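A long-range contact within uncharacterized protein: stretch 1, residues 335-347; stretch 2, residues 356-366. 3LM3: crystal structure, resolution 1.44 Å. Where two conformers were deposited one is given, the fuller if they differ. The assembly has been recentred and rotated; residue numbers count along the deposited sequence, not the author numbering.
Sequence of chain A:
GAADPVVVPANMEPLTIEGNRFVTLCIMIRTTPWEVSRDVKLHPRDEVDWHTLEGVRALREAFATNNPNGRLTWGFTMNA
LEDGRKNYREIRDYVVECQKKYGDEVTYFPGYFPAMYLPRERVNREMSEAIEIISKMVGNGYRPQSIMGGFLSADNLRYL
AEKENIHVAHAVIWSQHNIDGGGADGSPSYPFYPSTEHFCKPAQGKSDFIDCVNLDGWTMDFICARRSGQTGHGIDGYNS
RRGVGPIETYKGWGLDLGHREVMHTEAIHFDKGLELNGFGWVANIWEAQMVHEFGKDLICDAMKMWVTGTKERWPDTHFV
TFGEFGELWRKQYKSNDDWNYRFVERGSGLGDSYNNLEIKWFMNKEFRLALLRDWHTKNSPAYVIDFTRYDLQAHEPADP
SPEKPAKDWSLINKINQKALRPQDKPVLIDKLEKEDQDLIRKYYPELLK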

# COMPACT_ATOMS: atom_id res chain seq x y z
N SER A 335 -17.08 -4.14 -10.65
CA SER A 335 -17.34 -2.69 -10.54
C SER A 335 -17.23 -2.33 -9.08
O SER A 335 -17.14 -3.21 -8.22
CB SER A 335 -18.71 -2.30 -11.07
OG SER A 335 -19.69 -2.53 -10.10
N ASN A 336 -17.29 -1.05 -8.78
CA ASN A 336 -17.25 -0.65 -7.40
C ASN A 336 -18.56 -0.79 -6.67
O ASN A 336 -18.63 -0.53 -5.48
CB ASN A 336 -16.70 0.77 -7.28
CG ASN A 336 -15.26 0.88 -7.77
OD1 ASN A 336 -14.43 -0.02 -7.53
ND2 ASN A 336 -14.93 1.97 -8.45
N ASP A 337 -19.59 -1.29 -7.35
CA ASP A 337 -20.81 -1.66 -6.66
C ASP A 337 -20.68 -3.01 -5.95
O ASP A 337 -21.54 -3.37 -5.15
CB ASP A 337 -21.98 -1.79 -7.65
CG ASP A 337 -22.35 -0.47 -8.29
OD1 ASP A 337 -22.28 0.57 -7.62
OD2 ASP A 337 -22.78 -0.53 -9.47
N ASP A 338 -19.63 -3.75 -6.26
CA ASP A 338 -19.49 -5.14 -5.83
C ASP A 338 -18.81 -5.30 -4.47
O ASP A 338 -18.79 -6.41 -3.94
CB ASP A 338 -18.70 -5.95 -6.87
CG ASP A 338 -19.45 -6.15 -8.16
OD1 ASP A 338 -20.68 -5.89 -8.22
OD2 ASP A 338 -18.81 -6.62 -9.14
N TRP A 339 -18.24 -4.23 -3.93
CA TRP A 339 -17.53 -4.30 -2.66
C TRP A 339 -18.02 -3.27 -1.66
O TRP A 339 -18.62 -2.26 -2.01
CB TRP A 339 -16.01 -4.14 -2.84
CG TRP A 339 -15.58 -2.89 -3.55
CD1 TRP A 339 -15.31 -2.77 -4.88
CD2 TRP A 339 -15.34 -1.59 -2.97
NE1 TRP A 339 -14.91 -1.50 -5.17
CE2 TRP A 339 -14.94 -0.75 -4.02
CE3 TRP A 339 -15.41 -1.07 -1.68
CZ2 TRP A 339 -14.64 0.59 -3.82
CZ3 TRP A 339 -15.10 0.27 -1.49
CH2 TRP A 339 -14.74 1.09 -2.56
N ASN A 340 -17.80 -3.58 -0.39
CA ASN A 340 -18.20 -2.73 0.71
C ASN A 340 -17.36 -3.23 1.88
O ASN A 340 -17.57 -4.33 2.35
CB ASN A 340 -19.72 -2.88 0.97
CG ASN A 340 -20.24 -1.93 2.01
OD1 ASN A 340 -19.54 -1.52 2.90
ND2 ASN A 340 -21.52 -1.57 1.87
N TYR A 341 -16.35 -2.46 2.28
CA TYR A 341 -15.37 -2.92 3.26
C TYR A 341 -15.61 -2.33 4.64
O TYR A 341 -15.98 -1.15 4.78
CB TYR A 341 -13.97 -2.56 2.83
CG TYR A 341 -13.58 -2.99 1.44
CD1 TYR A 341 -13.64 -4.33 1.05
CD2 TYR A 341 -13.10 -2.07 0.53
CE1 TYR A 341 -13.24 -4.73 -0.22
CE2 TYR A 341 -12.69 -2.45 -0.75
CZ TYR A 341 -12.78 -3.78 -1.12
OH TYR A 341 -12.34 -4.18 -2.37
N ARG A 342 -15.42 -3.17 5.64
CA ARG A 342 -15.52 -2.78 7.04
C ARG A 342 -14.33 -3.35 7.80
O ARG A 342 -13.89 -4.47 7.52
CB ARG A 342 -16.80 -3.34 7.66
CG ARG A 342 -18.05 -2.71 7.08
CD ARG A 342 -19.30 -3.40 7.56
NE ARG A 342 -19.29 -4.78 7.10
CZ ARG A 342 -19.98 -5.80 7.61
NH1 ARG A 342 -20.80 -5.62 8.66
NH2 ARG A 342 -19.85 -7.00 7.06
N PHE A 343 -13.84 -2.55 8.75
CA PHE A 343 -12.82 -2.96 9.69
C PHE A 343 -13.14 -2.48 11.08
O PHE A 343 -13.74 -1.42 11.24
CB PHE A 343 -11.44 -2.41 9.29
CG PHE A 343 -11.02 -2.82 7.92
CD1 PHE A 343 -10.47 -4.07 7.70
CD2 PHE A 343 -11.20 -1.98 6.84
CE1 PHE A 343 -10.16 -4.48 6.41
CE2 PHE A 343 -10.85 -2.39 5.54
CZ PHE A 343 -10.32 -3.64 5.34
N VAL A 344 -12.73 -3.27 12.07
CA VAL A 344 -12.81 -2.89 13.48
C VAL A 344 -11.47 -3.20 14.13
O VAL A 344 -10.91 -4.28 13.90
CB VAL A 344 -13.92 -3.66 14.22
CG1 VAL A 344 -13.89 -3.36 15.72
CG2 VAL A 344 -15.29 -3.35 13.61
N GLU A 345 -10.93 -2.26 14.90
CA GLU A 345 -9.66 -2.47 15.58
C GLU A 345 -9.65 -1.79 16.92
O GLU A 345 -10.08 -0.67 17.03
CB GLU A 345 -8.52 -1.88 14.75
CG GLU A 345 -7.15 -2.10 15.40
CD GLU A 345 -6.10 -1.10 15.02
OE1 GLU A 345 -6.32 -0.30 14.09
OE2 GLU A 345 -4.99 -1.14 15.64
N ARG A 346 -9.13 -2.49 17.92
CA ARG A 346 -8.71 -1.85 19.17
C ARG A 346 -7.20 -1.78 19.21
O ARG A 346 -6.50 -2.58 18.57
CB ARG A 346 -9.25 -2.56 20.40
CG ARG A 346 -10.71 -2.38 20.58
CD ARG A 346 -11.23 -3.14 21.78
NE ARG A 346 -12.62 -2.80 22.00
CZ ARG A 346 -13.30 -3.10 23.12
NH1 ARG A 346 -12.71 -3.76 24.10
NH2 ARG A 346 -14.56 -2.72 23.22
N GLY A 347 -6.64 -0.82 19.95
CA GLY A 347 -5.19 -0.68 19.97
C GLY A 347 -4.51 -1.92 20.52
O GLY A 347 -5.07 -2.61 21.38
N ASN A 356 -6.97 2.12 24.61
CA ASN A 356 -8.27 2.61 24.98
C ASN A 356 -9.13 2.98 23.78
O ASN A 356 -10.30 3.32 23.97
CB ASN A 356 -8.13 3.85 25.87
CG ASN A 356 -7.57 5.04 25.11
OD1 ASN A 356 -6.44 5.01 24.65
ND2 ASN A 356 -8.37 6.12 25.01
N LEU A 357 -8.55 2.90 22.58
CA LEU A 357 -9.26 3.31 21.37
C LEU A 357 -9.82 2.14 20.58
O LEU A 357 -9.15 1.11 20.41
CB LEU A 357 -8.32 4.15 20.49
CG LEU A 357 -7.82 5.46 21.08
CD1 LEU A 357 -6.81 6.12 20.14
CD2 LEU A 357 -8.98 6.43 21.40
N GLU A 358 -11.05 2.30 20.09
CA GLU A 358 -11.67 1.39 19.16
C GLU A 358 -12.01 2.20 17.91
O GLU A 358 -12.72 3.24 17.99
CB GLU A 358 -12.94 0.78 19.72
CG GLU A 358 -13.60 -0.17 18.74
CD GLU A 358 -14.76 -0.90 19.39
OE1 GLU A 358 -14.53 -1.90 20.09
OE2 GLU A 358 -15.90 -0.45 19.21
N ILE A 359 -11.48 1.76 16.76
CA ILE A 359 -11.75 2.43 15.49
C ILE A 359 -12.56 1.52 14.60
O ILE A 359 -12.31 0.30 14.56
CB ILE A 359 -10.45 2.92 14.79
CG1 ILE A 359 -10.79 3.83 13.59
CG2 ILE A 359 -9.54 1.75 14.33
CD1 ILE A 359 -9.58 4.63 13.14
N LYS A 360 -13.54 2.08 13.89
CA LYS A 360 -14.29 1.37 12.90
C LYS A 360 -14.18 2.13 11.59
O LYS A 360 -14.49 3.33 11.54
CB LYS A 360 -15.76 1.25 13.30
CG LYS A 360 -15.99 0.40 14.52
CD LYS A 360 -17.45 0.21 14.85
CE LYS A 360 -17.58 -0.77 16.00
NZ LYS A 360 -19.01 -0.97 16.47
N TRP A 361 -13.80 1.44 10.52
CA TRP A 361 -13.78 2.01 9.17
C TRP A 361 -14.86 1.36 8.31
O TRP A 361 -15.13 0.16 8.45
CB TRP A 361 -12.43 1.74 8.48
CG TRP A 361 -11.39 2.79 8.69
CD1 TRP A 361 -10.30 2.73 9.50
CD2 TRP A 361 -11.38 4.09 8.09
NE1 TRP A 361 -9.57 3.91 9.42
CE2 TRP A 361 -10.22 4.75 8.56
CE3 TRP A 361 -12.23 4.77 7.20
CZ2 TRP A 361 -9.91 6.05 8.18
CZ3 TRP A 361 -11.91 6.07 6.84
CH2 TRP A 361 -10.76 6.69 7.31
N PHE A 362 -15.47 2.18 7.46
CA PHE A 362 -16.46 1.78 6.46
C PHE A 362 -16.02 2.39 5.15
O PHE A 362 -15.74 3.59 5.09
CB PHE A 362 -17.84 2.33 6.85
CG PHE A 362 -18.30 1.91 8.21
CD1 PHE A 362 -17.85 2.58 9.34
CD2 PHE A 362 -19.15 0.80 8.38
CE1 PHE A 362 -18.26 2.21 10.60
CE2 PHE A 362 -19.56 0.42 9.66
CZ PHE A 362 -19.10 1.12 10.76
N MSE A 363 -15.93 1.59 4.10
CA MSE A 363 -15.49 2.07 2.80
C MSE A 363 -16.35 1.47 1.71
O MSE A 363 -16.52 0.24 1.62
CB MSE A 363 -14.03 1.66 2.55
CG MSE A 363 -13.05 2.24 3.52
SE MSE A 363 -11.44 1.18 3.69
CE MSE A 363 -10.41 2.34 4.90
N ASN A 364 -16.93 2.34 0.90
CA ASN A 364 -17.76 1.89 -0.22
C ASN A 364 -17.53 2.84 -1.42
O ASN A 364 -16.72 3.76 -1.35
CB ASN A 364 -19.22 1.80 0.21
CG ASN A 364 -19.77 3.13 0.66
OD1 ASN A 364 -19.89 4.06 -0.13
ND2 ASN A 364 -20.04 3.25 1.97
N LYS A 365 -18.23 2.60 -2.52
CA LYS A 365 -18.02 3.39 -3.73
C LYS A 365 -18.24 4.89 -3.50
O LYS A 365 -17.63 5.72 -4.14
CB LYS A 365 -18.96 2.90 -4.84
CG LYS A 365 -18.86 3.66 -6.14
CD LYS A 365 -19.81 3.13 -7.20
CE LYS A 365 -21.16 3.74 -7.08
NZ LYS A 365 -22.13 3.29 -8.17
N GLU A 366 -19.18 5.21 -2.61
CA GLU A 366 -19.62 6.59 -2.47
C GLU A 366 -18.99 7.38 -1.33
O GLU A 366 -19.03 8.59 -1.37
CB GLU A 366 -21.14 6.66 -2.42
CG GLU A 366 -21.75 6.38 -3.80
CD GLU A 366 -23.26 6.57 -3.82
OE1 GLU A 366 -23.97 5.75 -3.21
OE2 GLU A 366 -23.71 7.54 -4.45
O HOH W 1 -19.68 0.00 -2.96
O HOH W 2 -20.71 1.31 -10.63

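Two antiparallel strands, 341-346 and 357-363, make up most of this contact, and a salt bridge sits toward each end. Three hydrogen-bonded pairs set the register: Tyr-341 with Met-363, Phe-343 with Trp-361, Glu-345 with Ile-359. Each pair closes a two-bond ring; Tyr-341 N gives to Met-363 O at 2.8 Å and Met-363 N returns to Tyr-341 O at 2.8 Å.

Alternation then sorts the side chains. Tyr-341, Phe-343, Glu-345, Ile-359, Trp-361 and Met-363 share a buried face. Phe-343, at chi1 m, lays its ring edge along the other strand, so that CD2 lies 4.2 Å from Trp-361 CB and CE2 4.1 Å from SE of Met-363, a selenomethionine. With chi1 m and chi2 t, SE lies at the edge of the Phe-343 ring; chi3 t carries CE away from the ring. Glu-345 is the charged exception: its CB packs 3.8 Å from Ile-359 CG2, while both carboxylate oxygens are satisfied elsewhere in the structure.

The other face carries Arg-342, Val-344, Arg-346, Glu-358, Lys-360 and Phe-362. Here long side chains supply methylenes: Val-344 CG2 meets Lys-360 CG at 3.9 Å, and Arg-342 CG meets Phe-362 CD2 at 3.9 Å. Arg-346, extended beyond an m chi1, brings NE to 2.8 Å from Glu-358 OE1, with the carboxylate oxygen near the guanidinium plane. Glu-358 answers with t, t.

Beyond the strands, a type I turn from Ser-335 to Asp-338 places Asp-337 where its OD1 takes a 2.8 Å salt bridge from Lys-365 NZ. The lysine runs t, t, then bends at chi3 (p), its CG 3.8 Å from Asn-336 CB. Trp-339, at chi1 p, donates from NE1 to Asn-336 OD1 (2.8 Å), while its CZ3 edge reaches Met-363 O at 3.4 Å. One water donates to Asn-336 O and Trp-339 O and accepts from Lys-365 N, meeting hydrogen-bonding needs that no direct bond between the two stretches meets.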